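Local coordinates for protein BvnE (Penicillium brevicompactum, PDB 6U9I) that probably catalyses a stereoselective semipinacol rearrangement in fungal brevianamide biosynthesis, at residues A[47-52]-A[57-62]; A[52-57]-A[140-145]; A[39-44]-A[130-135]. All blocks are in the same frame, centred on the assembly; numbering follows the deposited sequence. Where two conformers were deposited one is given.

Contact 1 of 3, residues A[47-52]-A[57-62]; sequences TRPAPR and APLNNG
T47 and L59 face each other as an antiparallel hydrogen-bonded pair, and two backbone bonds tie them together. T47 N donates to L59 O at 2.9 Å, with 160° at the hydrogen. The return bond, L59 N to T47 O, is also 2.9 Å. T47 O has a further neighbour in P58 CA at 3.2 Å, a CA-H...O contact.

Beyond this pair P49 and L59 make the apolar side-chain contact. P49 CG meets L59 CD1 at 3.9 Å, and the two side chains cross at about a right angle. The chi1 of -64° sets L59 CG anti to its own carbonyl carbon, with chi2 of 79° turning CD1 toward P49 CG and T47 O. The neighbouring ring carbon of P49, CD, lies 3.6 Å from A57 O. R48 runs extended from CG to NE and passes the P58 ring obliquely, with NH1 4.0 Å from P58 CG.

The two strands, 45-50 and 59-60, form a beta hairpin at one border of the mixed sheet. On its other side, strand 45-50 pairs in parallel with strand 129-136. The short strand 59-60 leads straight into helix 61-74, and N60 is the N-cap residue, its OD1 accepting from Q63 N.

Further partners hold the polar ends of T47 and R48. T47 OG1 is bonded to R41 NH2, and R48 NE forms a salt bridge with D131 OD1. Helix 61-74 adds apolar packing, with L59 on F67 and T47 on L64. Past the hairpin strand, R52 N bonds to E115 OE1 of the second subunit.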
ATOM      1  N   THR A  47      -5.654  -8.095 -12.145  1.00 15.22           N
ATOM      2  CA  THR A  47      -5.079  -6.909 -11.530  1.00 16.28           C
ATOM      3  C   THR A  47      -6.231  -6.099 -10.953  1.00 16.48           C
ATOM      4  O   THR A  47      -7.199  -5.796 -11.666  1.00 17.24           O
ATOM      5  CB  THR A  47      -4.295  -6.090 -12.559  1.00 22.73           C
ATOM      6  OG1 THR A  47      -3.104  -6.805 -12.931  1.00 20.68           O
ATOM      7  CG2 THR A  47      -3.912  -4.727 -11.989  1.00 19.27           C
ATOM      8  N   ARG A  48      -6.149  -5.785  -9.659  1.00 14.06           N
ATOM      9  CA  ARG A  48      -7.241  -5.112  -8.959  0.54 15.95           C
ATOM     10  C   ARG A  48      -6.823  -3.697  -8.599  1.00 17.00           C
ATOM     11  O   ARG A  48      -6.051  -3.505  -7.646  1.00 15.62           O
ATOM     12  CB  ARG A  48      -7.639  -5.876  -7.693  0.54 17.19           C
ATOM     13  CG  ARG A  48      -7.718  -7.386  -7.834  0.54 18.15           C
ATOM     14  CD  ARG A  48      -7.901  -8.015  -6.460  0.54 21.92           C
ATOM     15  NE  ARG A  48      -8.075  -9.460  -6.529  0.54 19.56           N
ATOM     16  CZ  ARG A  48      -9.244 -10.063  -6.695  0.54 27.02           C
ATOM     17  NH1 ARG A  48     -10.351  -9.341  -6.809  0.54 27.83           N
ATOM     18  NH2 ARG A  48      -9.302 -11.388  -6.749  0.54 26.34           N
ATOM     19  N   PRO A  49      -7.302  -2.679  -9.309  1.00 16.82           N
ATOM     20  CA  PRO A  49      -7.005  -1.304  -8.901  1.00 17.53           C
ATOM     21  C   PRO A  49      -7.638  -0.986  -7.556  1.00 17.27           C
ATOM     22  O   PRO A  49      -8.732  -1.453  -7.230  1.00 18.42           O
ATOM     23  CB  PRO A  49      -7.609  -0.449 -10.025  1.00 19.13           C
ATOM     24  CG  PRO A  49      -7.816  -1.393 -11.172  1.00 22.73           C
ATOM     25  CD  PRO A  49      -8.082  -2.734 -10.557  1.00 21.78           C
ATOM     26  N   ALA A  50      -6.924  -0.193  -6.769  1.00 15.55           N
ATOM     27  CA  ALA A  50      -7.389   0.276  -5.473  1.00 13.63           C
ATOM     28  C   ALA A  50      -6.856   1.683  -5.293  1.00 18.09           C
ATOM     29  O   ALA A  50      -5.905   2.074  -5.976  1.00 15.33           O
ATOM     30  CB  ALA A  50      -6.910  -0.637  -4.330  1.00 14.35           C
ATOM     31  N   PRO A  51      -7.452   2.483  -4.397  1.00 15.21           N
ATOM     32  CA  PRO A  51      -8.585   2.226  -3.502  1.00 15.82           C
ATOM     33  C   PRO A  51      -9.912   2.128  -4.245  1.00 15.92           C
ATOM     34  O   PRO A  51      -9.975   2.442  -5.434  1.00 18.61           O
ATOM     35  CB  PRO A  51      -8.576   3.445  -2.568  1.00 17.86           C
ATOM     36  CG  PRO A  51      -7.965   4.539  -3.387  1.00 20.27           C
ATOM     37  CD  PRO A  51      -6.885   3.831  -4.193  1.00 16.30           C
ATOM     38  N   ARG A  52     -10.952   1.688  -3.535  1.00 17.33           N
ATOM     39  CA  ARG A  52     -12.267   1.522  -4.147  1.00 17.99           C
ATOM     40  C   ARG A  52     -12.807   2.819  -4.733  1.00 21.18           C
ATOM     41  O   ARG A  52     -13.600   2.788  -5.689  1.00 22.40           O
ATOM     42  CB  ARG A  52     -13.255   1.000  -3.113  1.00 19.98           C
ATOM     43  CG  ARG A  52     -13.101  -0.434  -2.737  1.00 25.58           C
ATOM     44  CD  ARG A  52     -14.445  -0.886  -2.205  1.00 28.91           C
ATOM     45  NE  ARG A  52     -14.372  -2.137  -1.480  1.00 28.60           N
ATOM     46  CZ  ARG A  52     -15.357  -2.588  -0.714  1.00 24.29           C
ATOM     47  NH1 ARG A  52     -16.469  -1.874  -0.584  1.00 27.90           N
ATOM     48  NH2 ARG A  52     -15.222  -3.740  -0.087  1.00 29.88           N
ATOM     49  N   ALA A  57     -13.103  -1.822 -11.602  1.00 20.87           N
ATOM     50  CA  ALA A  57     -13.157  -3.249 -11.342  1.00 20.88           C
ATOM     51  C   ALA A  57     -11.850  -3.913 -11.766  1.00 17.96           C
ATOM     52  O   ALA A  57     -11.065  -3.332 -12.523  1.00 22.75           O
ATOM     53  CB  ALA A  57     -14.336  -3.874 -12.087  1.00 22.15           C
ATOM     54  N   PRO A  58     -11.594  -5.138 -11.297  1.00 20.28           N
ATOM     55  CA  PRO A  58     -10.377  -5.846 -11.719  1.00 19.36           C
ATOM     56  C   PRO A  58     -10.357  -6.103 -13.218  1.00 23.74           C
ATOM     57  O   PRO A  58     -11.394  -6.173 -13.888  1.00 21.52           O
ATOM     58  CB  PRO A  58     -10.442  -7.165 -10.946  1.00 20.44           C
ATOM     59  CG  PRO A  58     -11.326  -6.876  -9.760  1.00 24.82           C
ATOM     60  CD  PRO A  58     -12.337  -5.893 -10.271  1.00 22.81           C
ATOM     61  N   LEU A  59      -9.144  -6.275 -13.734  1.00 18.15           N
ATOM     62  CA  LEU A  59      -8.905  -6.589 -15.136  1.00 17.23           C
ATOM     63  C   LEU A  59      -8.304  -7.986 -15.231  1.00 23.22           C
ATOM     64  O   LEU A  59      -7.319  -8.286 -14.549  1.00 20.46           O
ATOM     65  CB  LEU A  59      -7.957  -5.569 -15.774  1.00 19.44           C
ATOM     66  CG  LEU A  59      -8.390  -4.102 -15.889  1.00 19.64           C
ATOM     67  CD1 LEU A  59      -8.233  -3.363 -14.564  1.00 23.03           C
ATOM     68  CD2 LEU A  59      -7.581  -3.401 -16.985  1.00 21.53           C
ATOM     69  N   ASN A  60      -8.879  -8.835 -16.079  1.00 17.17           N
ATOM     70  CA  ASN A  60      -8.265 -10.130 -16.325  1.00 16.20           C
ATOM     71  C   ASN A  60      -7.130  -9.954 -17.333  1.00 17.62           C
ATOM     72  O   ASN A  60      -6.827  -8.838 -17.770  1.00 17.79           O
ATOM     73  CB  ASN A  60      -9.314 -11.157 -16.778  1.00 18.77           C
ATOM     74  CG  ASN A  60     -10.008 -10.770 -18.073  1.00 22.36           C
ATOM     75  OD1 ASN A  60      -9.424 -10.130 -18.942  1.00 20.02           O
ATOM     76  ND2 ASN A  60     -11.267 -11.182 -18.214  1.00 22.38           N
ATOM     77  N   ASN A  61      -6.471 -11.062 -17.686  1.00 16.61           N
ATOM     78  CA  ASN A  61      -5.269 -10.973 -18.518  1.00 18.68           C
ATOM     79  C   ASN A  61      -5.574 -10.326 -19.866  1.00 20.99           C
ATOM     80  O   ASN A  61      -4.792  -9.502 -20.360  1.00 19.28           O
ATOM     81  CB  ASN A  61      -4.662 -12.361 -18.735  1.00 18.64           C
ATOM     82  CG  ASN A  61      -4.034 -12.942 -17.481  1.00 22.10           C
ATOM     83  OD1 ASN A  61      -3.653 -12.216 -16.567  1.00 23.78           O
ATOM     84  ND2 ASN A  61      -3.905 -14.270 -17.446  1.00 21.70           N
ATOM     85  N   GLY A  62      -6.705 -10.691 -20.477  1.00 19.02           N
ATOM     86  CA  GLY A  62      -7.054 -10.108 -21.762  1.00 23.75           C
ATOM     87  C   GLY A  62      -7.398  -8.635 -21.670  1.00 23.26           C
ATOM     88  O   GLY A  62      -6.999  -7.843 -22.525  1.00 20.20           O
TER

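Contact 2 of 3, residues A[52-57]-A[140-145]; sequences RSLGFA and YCVKFA
The loop that joins the two strands of the 45-50/59-60 hairpin packs here against the C-terminal helix 138-150. The loop begins with a short 3-10 turn at 52-54, closed by G55 N bonding to R52 O at 2.9 Å. The contact is small, surface-lying and wholly apolar, with no hydrogen bond across it.

L54 carries the loop side. Its CD2 methyl lies against two successive helix residues, 4.0 Å from C141 CB and 4.4 Å from V142 CG2. The backbones stay well apart, with L54 CA 8.2 Å from V142 CA, and CD2 makes the closest approach across the gap. A chi2 of 171° sets CD1 anti to CA, which leaves CD2 as the branch nearest C141 CB.

The sulfur of C141 lies nearer the other methyl, with SG 4.4 Å from L54 CD1. The C141 side chain also touches N114 of strand 110-122, so the helix is packed on the sheet beside this contact.

The second subunit lies close to both segments. S53 OG bonds to D137 OD2 of the second subunit, and V142 packs on D139 of that subunit. The loop and the helix therefore meet beside the dimer interface.

Inside the loop, the chain past L54 turns through G55 at positive phi. F56 then brings one face of its ring over L54 O, which lies 3.5 Å above the ring plane and offset toward the rim.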
ATOM      1  N   ARG A  52     -10.952   1.688  -3.535  1.00 17.33           N
ATOM      2  CA  ARG A  52     -12.267   1.522  -4.147  1.00 17.99           C
ATOM      3  C   ARG A  52     -12.807   2.819  -4.733  1.00 21.18           C
ATOM      4  O   ARG A  52     -13.600   2.788  -5.689  1.00 22.40           O
ATOM      5  CB  ARG A  52     -13.255   1.000  -3.113  1.00 19.98           C
ATOM      6  CG  ARG A  52     -13.101  -0.434  -2.737  1.00 25.58           C
ATOM      7  CD  ARG A  52     -14.445  -0.886  -2.205  1.00 28.91           C
ATOM      8  NE  ARG A  52     -14.372  -2.137  -1.480  1.00 28.60           N
ATOM      9  CZ  ARG A  52     -15.357  -2.588  -0.714  1.00 24.29           C
ATOM     10  NH1 ARG A  52     -16.469  -1.874  -0.584  1.00 27.90           N
ATOM     11  NH2 ARG A  52     -15.222  -3.740  -0.087  1.00 29.88           N
ATOM     12  N   SER A  53     -12.424   3.963  -4.162  1.00 20.25           N
ATOM     13  CA  SER A  53     -12.958   5.241  -4.619  1.00 22.51           C
ATOM     14  C   SER A  53     -12.618   5.542  -6.077  1.00 22.64           C
ATOM     15  O   SER A  53     -13.317   6.338  -6.712  1.00 23.14           O
ATOM     16  CB  SER A  53     -12.450   6.363  -3.721  1.00 24.37           C
ATOM     17  OG  SER A  53     -11.053   6.546  -3.889  1.00 26.96           O
ATOM     18  N   LEU A  54     -11.565   4.935  -6.632  1.00 17.20           N
ATOM     19  CA  LEU A  54     -11.275   5.143  -8.045  1.00 21.53           C
ATOM     20  C   LEU A  54     -12.337   4.523  -8.943  1.00 21.83           C
ATOM     21  O   LEU A  54     -12.456   4.929 -10.105  1.00 24.90           O
ATOM     22  CB  LEU A  54      -9.909   4.561  -8.405  1.00 20.96           C
ATOM     23  CG  LEU A  54      -8.740   5.345  -7.826  1.00 22.65           C
ATOM     24  CD1 LEU A  54      -7.446   4.579  -8.046  1.00 26.21           C
ATOM     25  CD2 LEU A  54      -8.689   6.728  -8.467  1.00 24.70           C
ATOM     26  N   GLY A  55     -13.071   3.539  -8.438  1.00 21.54           N
ATOM     27  CA  GLY A  55     -14.222   2.984  -9.131  1.00 23.65           C
ATOM     28  C   GLY A  55     -13.924   1.953 -10.197  1.00 30.34           C
ATOM     29  O   GLY A  55     -14.817   1.638 -10.998  1.00 24.47           O
ATOM     30  N   PHE A  56     -12.714   1.401 -10.230  1.00 21.96           N
ATOM     31  CA  PHE A  56     -12.315   0.449 -11.260  1.00 24.47           C
ATOM     32  C   PHE A  56     -12.474  -0.987 -10.775  1.00 24.06           C
ATOM     33  O   PHE A  56     -12.016  -1.335  -9.682  1.00 25.14           O
ATOM     34  CB  PHE A  56     -10.865   0.702 -11.683  1.00 19.17           C
ATOM     35  CG  PHE A  56     -10.657   2.043 -12.326  1.00 31.42           C
ATOM     36  CD1 PHE A  56     -11.229   2.330 -13.555  1.00 37.21           C
ATOM     37  CD2 PHE A  56      -9.896   3.018 -11.701  1.00 33.16           C
ATOM     38  CE1 PHE A  56     -11.043   3.568 -14.152  1.00 36.41           C
ATOM     39  CE2 PHE A  56      -9.707   4.258 -12.292  1.00 32.89           C
ATOM     40  CZ  PHE A  56     -10.282   4.532 -13.519  1.00 37.48           C
ATOM     41  N   ALA A  57     -13.103  -1.822 -11.602  1.00 20.87           N
ATOM     42  CA  ALA A  57     -13.157  -3.249 -11.342  1.00 20.88           C
ATOM     43  C   ALA A  57     -11.850  -3.913 -11.766  1.00 17.96           C
ATOM     44  O   ALA A  57     -11.065  -3.332 -12.523  1.00 22.75           O
ATOM     45  CB  ALA A  57     -14.336  -3.874 -12.087  1.00 22.15           C
ATOM     46  N   TYR A 140      -3.388  11.722  -7.341  1.00 22.87           N
ATOM     47  CA  TYR A 140      -2.587  11.881  -8.544  1.00 22.62           C
ATOM     48  C   TYR A 140      -3.307  11.298  -9.751  1.00 23.53           C
ATOM     49  O   TYR A 140      -3.270  11.880 -10.842  1.00 26.37           O
ATOM     50  CB  TYR A 140      -1.210  11.236  -8.372  1.00 22.43           C
ATOM     51  CG  TYR A 140      -0.294  11.667  -9.483  1.00 22.99           C
ATOM     52  CD1 TYR A 140       0.437  12.834  -9.380  1.00 25.67           C
ATOM     53  CD2 TYR A 140      -0.210  10.938 -10.663  1.00 26.76           C
ATOM     54  CE1 TYR A 140       1.256  13.253 -10.407  1.00 29.99           C
ATOM     55  CE2 TYR A 140       0.607  11.344 -11.691  1.00 27.60           C
ATOM     56  CZ  TYR A 140       1.339  12.506 -11.558  1.00 29.43           C
ATOM     57  OH  TYR A 140       2.153  12.926 -12.584  1.00 25.11           O
ATOM     58  N   CYS A 141      -3.981  10.161  -9.562  1.00 21.02           N
ATOM     59  CA  CYS A 141      -4.742   9.525 -10.634  1.00 23.70           C
ATOM     60  C   CYS A 141      -5.798  10.472 -11.195  1.00 30.22           C
ATOM     61  O   CYS A 141      -5.951  10.614 -12.416  1.00 26.33           O
ATOM     62  CB  CYS A 141      -5.409   8.266 -10.083  1.00 24.35           C
ATOM     63  SG  CYS A 141      -4.286   6.855 -10.053  1.00 25.15           S
ATOM     64  N   VAL A 142      -6.558  11.101 -10.302  1.00 25.63           N
ATOM     65  CA  VAL A 142      -7.632  12.002 -10.699  1.00 31.62           C
ATOM     66  C   VAL A 142      -7.062  13.244 -11.363  1.00 31.81           C
ATOM     67  O   VAL A 142      -7.556  13.693 -12.404  1.00 32.17           O
ATOM     68  CB  VAL A 142      -8.491  12.361  -9.474  1.00 27.99           C
ATOM     69  CG1 VAL A 142      -9.553  13.372  -9.857  1.00 32.41           C
ATOM     70  CG2 VAL A 142      -9.132  11.107  -8.880  1.00 28.26           C
ATOM     71  N   LYS A 143      -6.012  13.815 -10.774  1.00 24.71           N
ATOM     72  CA  LYS A 143      -5.393  14.997 -11.360  1.00 27.66           C
ATOM     73  C   LYS A 143      -4.795  14.687 -12.726  1.00 36.86           C
ATOM     74  O   LYS A 143      -4.872  15.513 -13.644  1.00 35.38           O
ATOM     75  CB  LYS A 143      -4.332  15.553 -10.415  1.00 26.50           C
ATOM     76  CG  LYS A 143      -4.909  16.172  -9.157  1.00 29.85           C
ATOM     77  CD  LYS A 143      -3.888  17.054  -8.483  1.00 34.44           C
ATOM     78  CE  LYS A 143      -4.359  17.525  -7.118  1.00 34.61           C
ATOM     79  NZ  LYS A 143      -5.841  17.549  -6.981  1.00 33.79           N
ATOM     80  N   PHE A 144      -4.199  13.502 -12.887  1.00 31.89           N
ATOM     81  CA  PHE A 144      -3.624  13.169 -14.186  1.00 36.03           C
ATOM     82  C   PHE A 144      -4.709  12.977 -15.240  1.00 39.98           C
ATOM     83  O   PHE A 144      -4.505  13.330 -16.408  1.00 41.75           O
ATOM     84  CB  PHE A 144      -2.741  11.925 -14.085  1.00 33.47           C
ATOM     85  CG  PHE A 144      -1.999  11.611 -15.358  1.00 33.74           C
ATOM     86  CD1 PHE A 144      -0.819  12.272 -15.670  1.00 40.81           C
ATOM     87  CD2 PHE A 144      -2.485  10.659 -16.242  1.00 39.42           C
ATOM     88  CE1 PHE A 144      -0.133  11.991 -16.841  1.00 35.69           C
ATOM     89  CE2 PHE A 144      -1.809  10.370 -17.411  1.00 41.47           C
ATOM     90  CZ  PHE A 144      -0.632  11.037 -17.714  1.00 39.86           C
ATOM     91  N   ALA A 145      -5.866  12.435 -14.851  1.00 31.88           N
ATOM     92  CA  ALA A 145      -6.983  12.354 -15.784  1.00 38.67           C
ATOM     93  C   ALA A 145      -7.421  13.743 -16.230  1.00 45.92           C
ATOM     94  O   ALA A 145      -7.681  13.968 -17.418  1.00 46.46           O
ATOM     95  CB  ALA A 145      -8.148  11.596 -15.146  1.00 41.39           C
TER

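Contact 3 of 3, residues A[39-44]-A[130-135]; sequences SHRTEE and RDVIEF
T42 and R130 bring their backbones to 5.2 Å between CA atoms, where the short weak strand 41-42 meets the start of strand 129-136 without a hydrogen bond between the two segments. R130 and D131 form a classic beta bulge, both facing T121 on strand 110-122. The 41-42 backbone bonds one residue earlier, through H40 and T42 to L129. The chain then turns a corner at 43-44 and goes on as strand 45-50, which pairs in parallel with 129-136.

T42 lays its side chain obliquely across the base of R130. T42 OG1 sits 3.5 Å from R130 CA and 3.7 Å from R130 CB, while T42 CG2 lies 3.9 Å from R130 CB. The chi1 of 63° places OG1 between the backbone N and the carbonyl carbon of T42, with both branches against the arginine. R130 meets them with its CA and CB alone, and its guanidinium leads away.

R41 is buried and bends at chi3, 63°. The R41 and V132 side chains cross at about a right angle, and V132 CG2 meets the guanidinium obliquely. In the conformer given, the group is probably held at NE by N61 OD1, with a weak bond from NH1 to C45 O. These partners would limit its rotation. On its apolar side, V132 packs on V118 and L120, and its CG2 methyl comes 4.1 Å from R41 NH2.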
ATOM      1  N   SER A  39       3.017 -10.924 -18.765  1.00 17.01           N
ATOM      2  CA  SER A  39       3.691 -12.212 -18.810  1.00 17.88           C
ATOM      3  C   SER A  39       3.789 -12.831 -17.419  1.00 16.91           C
ATOM      4  O   SER A  39       3.701 -12.143 -16.398  1.00 17.78           O
ATOM      5  CB  SER A  39       5.094 -12.070 -19.412  1.00 19.36           C
ATOM      6  OG  SER A  39       5.896 -11.224 -18.611  1.00 20.30           O
ATOM      7  N   HIS A  40       3.989 -14.157 -17.397  1.00 18.78           N
ATOM      8  CA  HIS A  40       4.216 -14.925 -16.165  1.00 20.05           C
ATOM      9  C   HIS A  40       3.069 -14.756 -15.169  1.00 17.43           C
ATOM     10  O   HIS A  40       3.280 -14.552 -13.970  1.00 17.18           O
ATOM     11  CB  HIS A  40       5.550 -14.554 -15.515  1.00 20.86           C
ATOM     12  CG  HIS A  40       6.719 -14.688 -16.441  1.00 22.97           C
ATOM     13  ND1 HIS A  40       7.238 -15.911 -16.804  1.00 30.41           N
ATOM     14  CD2 HIS A  40       7.447 -13.757 -17.100  1.00 26.68           C
ATOM     15  CE1 HIS A  40       8.252 -15.727 -17.633  1.00 30.73           C
ATOM     16  NE2 HIS A  40       8.394 -14.429 -17.834  1.00 26.92           N
ATOM     17  N   ARG A  41       1.850 -14.853 -15.683  1.00 16.81           N
ATOM     18  CA  ARG A  41       0.639 -14.810 -14.880  0.58 16.27           C
ATOM     19  C   ARG A  41      -0.124 -16.115 -15.060  1.00 20.89           C
ATOM     20  O   ARG A  41      -0.049 -16.749 -16.119  1.00 20.01           O
ATOM     21  CB  ARG A  41      -0.257 -13.618 -15.274  0.58 18.07           C
ATOM     22  CG  ARG A  41       0.255 -12.252 -14.803  0.58 17.62           C
ATOM     23  CD  ARG A  41      -0.375 -11.076 -15.556  0.58 17.25           C
ATOM     24  NE  ARG A  41      -1.826 -10.960 -15.379  0.58 13.01           N
ATOM     25  CZ  ARG A  41      -2.436 -10.056 -14.608  0.58 17.06           C
ATOM     26  NH1 ARG A  41      -3.765 -10.033 -14.533  0.58 16.98           N
ATOM     27  NH2 ARG A  41      -1.727  -9.173 -13.923  0.58 18.59           N
ATOM     28  N   THR A  42      -0.854 -16.515 -14.022  1.00 18.09           N
ATOM     29  CA  THR A  42      -1.771 -17.644 -14.169  1.00 16.46           C
ATOM     30  C   THR A  42      -2.929 -17.260 -15.088  1.00 20.14           C
ATOM     31  O   THR A  42      -3.176 -16.085 -15.361  1.00 19.49           O
ATOM     32  CB  THR A  42      -2.336 -18.085 -12.820  1.00 17.93           C
ATOM     33  OG1 THR A  42      -3.112 -17.010 -12.274  1.00 15.08           O
ATOM     34  CG2 THR A  42      -1.242 -18.486 -11.863  1.00 18.17           C
ATOM     35  N   GLU A  43      -3.689 -18.270 -15.540  1.00 20.42           N
ATOM     36  CA  GLU A  43      -4.761 -17.975 -16.487  1.00 21.05           C
ATOM     37  C   GLU A  43      -5.860 -17.125 -15.861  1.00 17.89           C
ATOM     38  O   GLU A  43      -6.459 -16.294 -16.550  1.00 21.61           O
ATOM     39  CB  GLU A  43      -5.343 -19.271 -17.064  1.00 27.68           C
ATOM     40  CG  GLU A  43      -4.305 -20.115 -17.811  1.00 42.23           C
ATOM     41  CD  GLU A  43      -3.563 -19.323 -18.888  1.00 52.66           C
ATOM     42  OE1 GLU A  43      -2.328 -19.494 -19.010  1.00 57.38           O
ATOM     43  OE2 GLU A  43      -4.214 -18.535 -19.617  1.00 57.20           O
ATOM     44  N   GLU A  44      -6.107 -17.283 -14.561  1.00 18.94           N
ATOM     45  CA  GLU A  44      -7.187 -16.585 -13.876  1.00 25.63           C
ATOM     46  C   GLU A  44      -6.733 -15.299 -13.199  1.00 20.29           C
ATOM     47  O   GLU A  44      -7.552 -14.626 -12.565  1.00 19.04           O
ATOM     48  CB  GLU A  44      -7.821 -17.508 -12.836  1.00 25.11           C
ATOM     49  CG  GLU A  44      -8.263 -18.862 -13.382  1.00 34.73           C
ATOM     50  CD  GLU A  44      -9.641 -18.818 -14.010  1.00 46.52           C
ATOM     51  OE1 GLU A  44     -10.532 -18.153 -13.439  1.00 49.64           O
ATOM     52  OE2 GLU A  44      -9.832 -19.457 -15.070  1.00 46.52           O
ATOM     53  N   ARG A 130      -0.605 -14.755  -9.557  1.00 17.18           N
ATOM     54  CA  ARG A 130      -2.021 -15.116  -9.596  1.00 13.27           C
ATOM     55  C   ARG A 130      -2.948 -13.991  -9.153  1.00 17.04           C
ATOM     56  O   ARG A 130      -4.162 -14.100  -9.348  1.00 16.00           O
ATOM     57  CB  ARG A 130      -2.287 -16.366  -8.738  1.00 16.45           C
ATOM     58  CG  ARG A 130      -2.198 -16.135  -7.232  1.00 15.60           C
ATOM     59  CD  ARG A 130      -2.536 -17.410  -6.435  1.00 15.77           C
ATOM     60  NE  ARG A 130      -3.911 -17.859  -6.697  1.00 17.39           N
ATOM     61  CZ  ARG A 130      -4.422 -18.983  -6.207  1.00 21.06           C
ATOM     62  NH1 ARG A 130      -5.685 -19.336  -6.477  1.00 17.74           N
ATOM     63  NH2 ARG A 130      -3.676 -19.749  -5.431  1.00 16.82           N
ATOM     64  N   ASP A 131      -2.416 -12.905  -8.596  1.00 15.59           N
ATOM     65  CA  ASP A 131      -3.245 -11.780  -8.187  1.00 15.12           C
ATOM     66  C   ASP A 131      -2.345 -10.576  -7.978  1.00 15.13           C
ATOM     67  O   ASP A 131      -1.230 -10.720  -7.479  1.00 17.19           O
ATOM     68  CB  ASP A 131      -4.007 -12.073  -6.891  1.00 17.08           C
ATOM     69  CG  ASP A 131      -5.008 -10.982  -6.554  1.00 24.42           C
ATOM     70  OD1 ASP A 131      -6.069 -10.947  -7.214  1.00 21.66           O
ATOM     71  OD2 ASP A 131      -4.747 -10.162  -5.641  1.00 18.94           O
ATOM     72  N   VAL A 132      -2.830  -9.398  -8.361  1.00 13.84           N
ATOM     73  CA  VAL A 132      -2.161  -8.130  -8.059  1.00 15.16           C
ATOM     74  C   VAL A 132      -3.191  -7.155  -7.525  1.00 17.37           C
ATOM     75  O   VAL A 132      -4.205  -6.910  -8.187  1.00 18.82           O
ATOM     76  CB  VAL A 132      -1.501  -7.504  -9.298  1.00 19.37           C
ATOM     77  CG1 VAL A 132      -0.667  -6.315  -8.876  1.00 18.56           C
ATOM     78  CG2 VAL A 132      -0.680  -8.497 -10.013  1.00 24.52           C
ATOM     79  N   ILE A 133      -2.918  -6.561  -6.361  1.00 14.45           N
ATOM     80  CA  ILE A 133      -3.625  -5.358  -5.934  1.00 14.83           C
ATOM     81  C   ILE A 133      -2.700  -4.186  -6.176  1.00 14.98           C
ATOM     82  O   ILE A 133      -1.556  -4.200  -5.711  1.00 14.84           O
ATOM     83  CB  ILE A 133      -4.010  -5.398  -4.451  1.00 21.13           C
ATOM     84  CG1 ILE A 133      -4.888  -6.591  -4.144  1.00 22.14           C
ATOM     85  CG2 ILE A 133      -4.681  -4.061  -4.055  1.00 18.55           C
ATOM     86  CD1 ILE A 133      -5.065  -6.767  -2.662  1.00 23.26           C
ATOM     87  N   GLU A 134      -3.186  -3.173  -6.879  1.00 15.54           N
ATOM     88  CA  GLU A 134      -2.397  -1.977  -7.169  0.51 16.29           C
ATOM     89  C   GLU A 134      -3.074  -0.791  -6.490  1.00 16.14           C
ATOM     90  O   GLU A 134      -4.021  -0.209  -7.027  1.00 16.57           O
ATOM     91  CB  GLU A 134      -2.251  -1.768  -8.673  0.51 16.18           C
ATOM     92  CG  GLU A 134      -1.373  -2.812  -9.328  0.51 19.59           C
ATOM     93  CD  GLU A 134      -1.310  -2.681 -10.836  0.51 23.41           C
ATOM     94  OE1 GLU A 134      -2.113  -1.914 -11.410  0.51 24.25           O
ATOM     95  OE2 GLU A 134      -0.453  -3.355 -11.447  0.51 26.49           O
ATOM     96  N   PHE A 135      -2.580  -0.428  -5.306  1.00 15.29           N
ATOM     97  CA  PHE A 135      -3.147   0.671  -4.523  1.00 12.34           C
ATOM     98  C   PHE A 135      -2.410   1.953  -4.910  1.00 15.65           C
ATOM     99  O   PHE A 135      -1.273   2.174  -4.488  1.00 16.36           O
ATOM    100  CB  PHE A 135      -3.011   0.364  -3.032  1.00 15.49           C
ATOM    101  CG  PHE A 135      -3.887   1.212  -2.139  1.00 16.37           C
ATOM    102  CD1 PHE A 135      -3.614   2.562  -1.950  1.00 18.89           C
ATOM    103  CD2 PHE A 135      -4.951   0.642  -1.450  1.00 17.82           C
ATOM    104  CE1 PHE A 135      -4.413   3.353  -1.116  1.00 21.54           C
ATOM    105  CE2 PHE A 135      -5.758   1.429  -0.607  1.00 19.11           C
ATOM    106  CZ  PHE A 135      -5.494   2.778  -0.450  1.00 19.10           C
TER

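Overall arrangement
Contacts 1 and 3 are neighbours, with centres about 9 Å apart, and both reach the same sheet, where strands 45-50 and 129-136 lie side by side. Polar pairs join them, R48 with D131 and, probably, N61 with R41. Contact 2 continues the hairpin of contact 1 through its loop. P49 CG touches F56 CB at 3.7 Å, and the centres are about 12 Å apart. Contacts 1 and 2 both touch the second subunit. Contact 2 stands apart from contact 3, their nearest atoms about 6 Å apart, although strand 129-136 leads into helix 138-150.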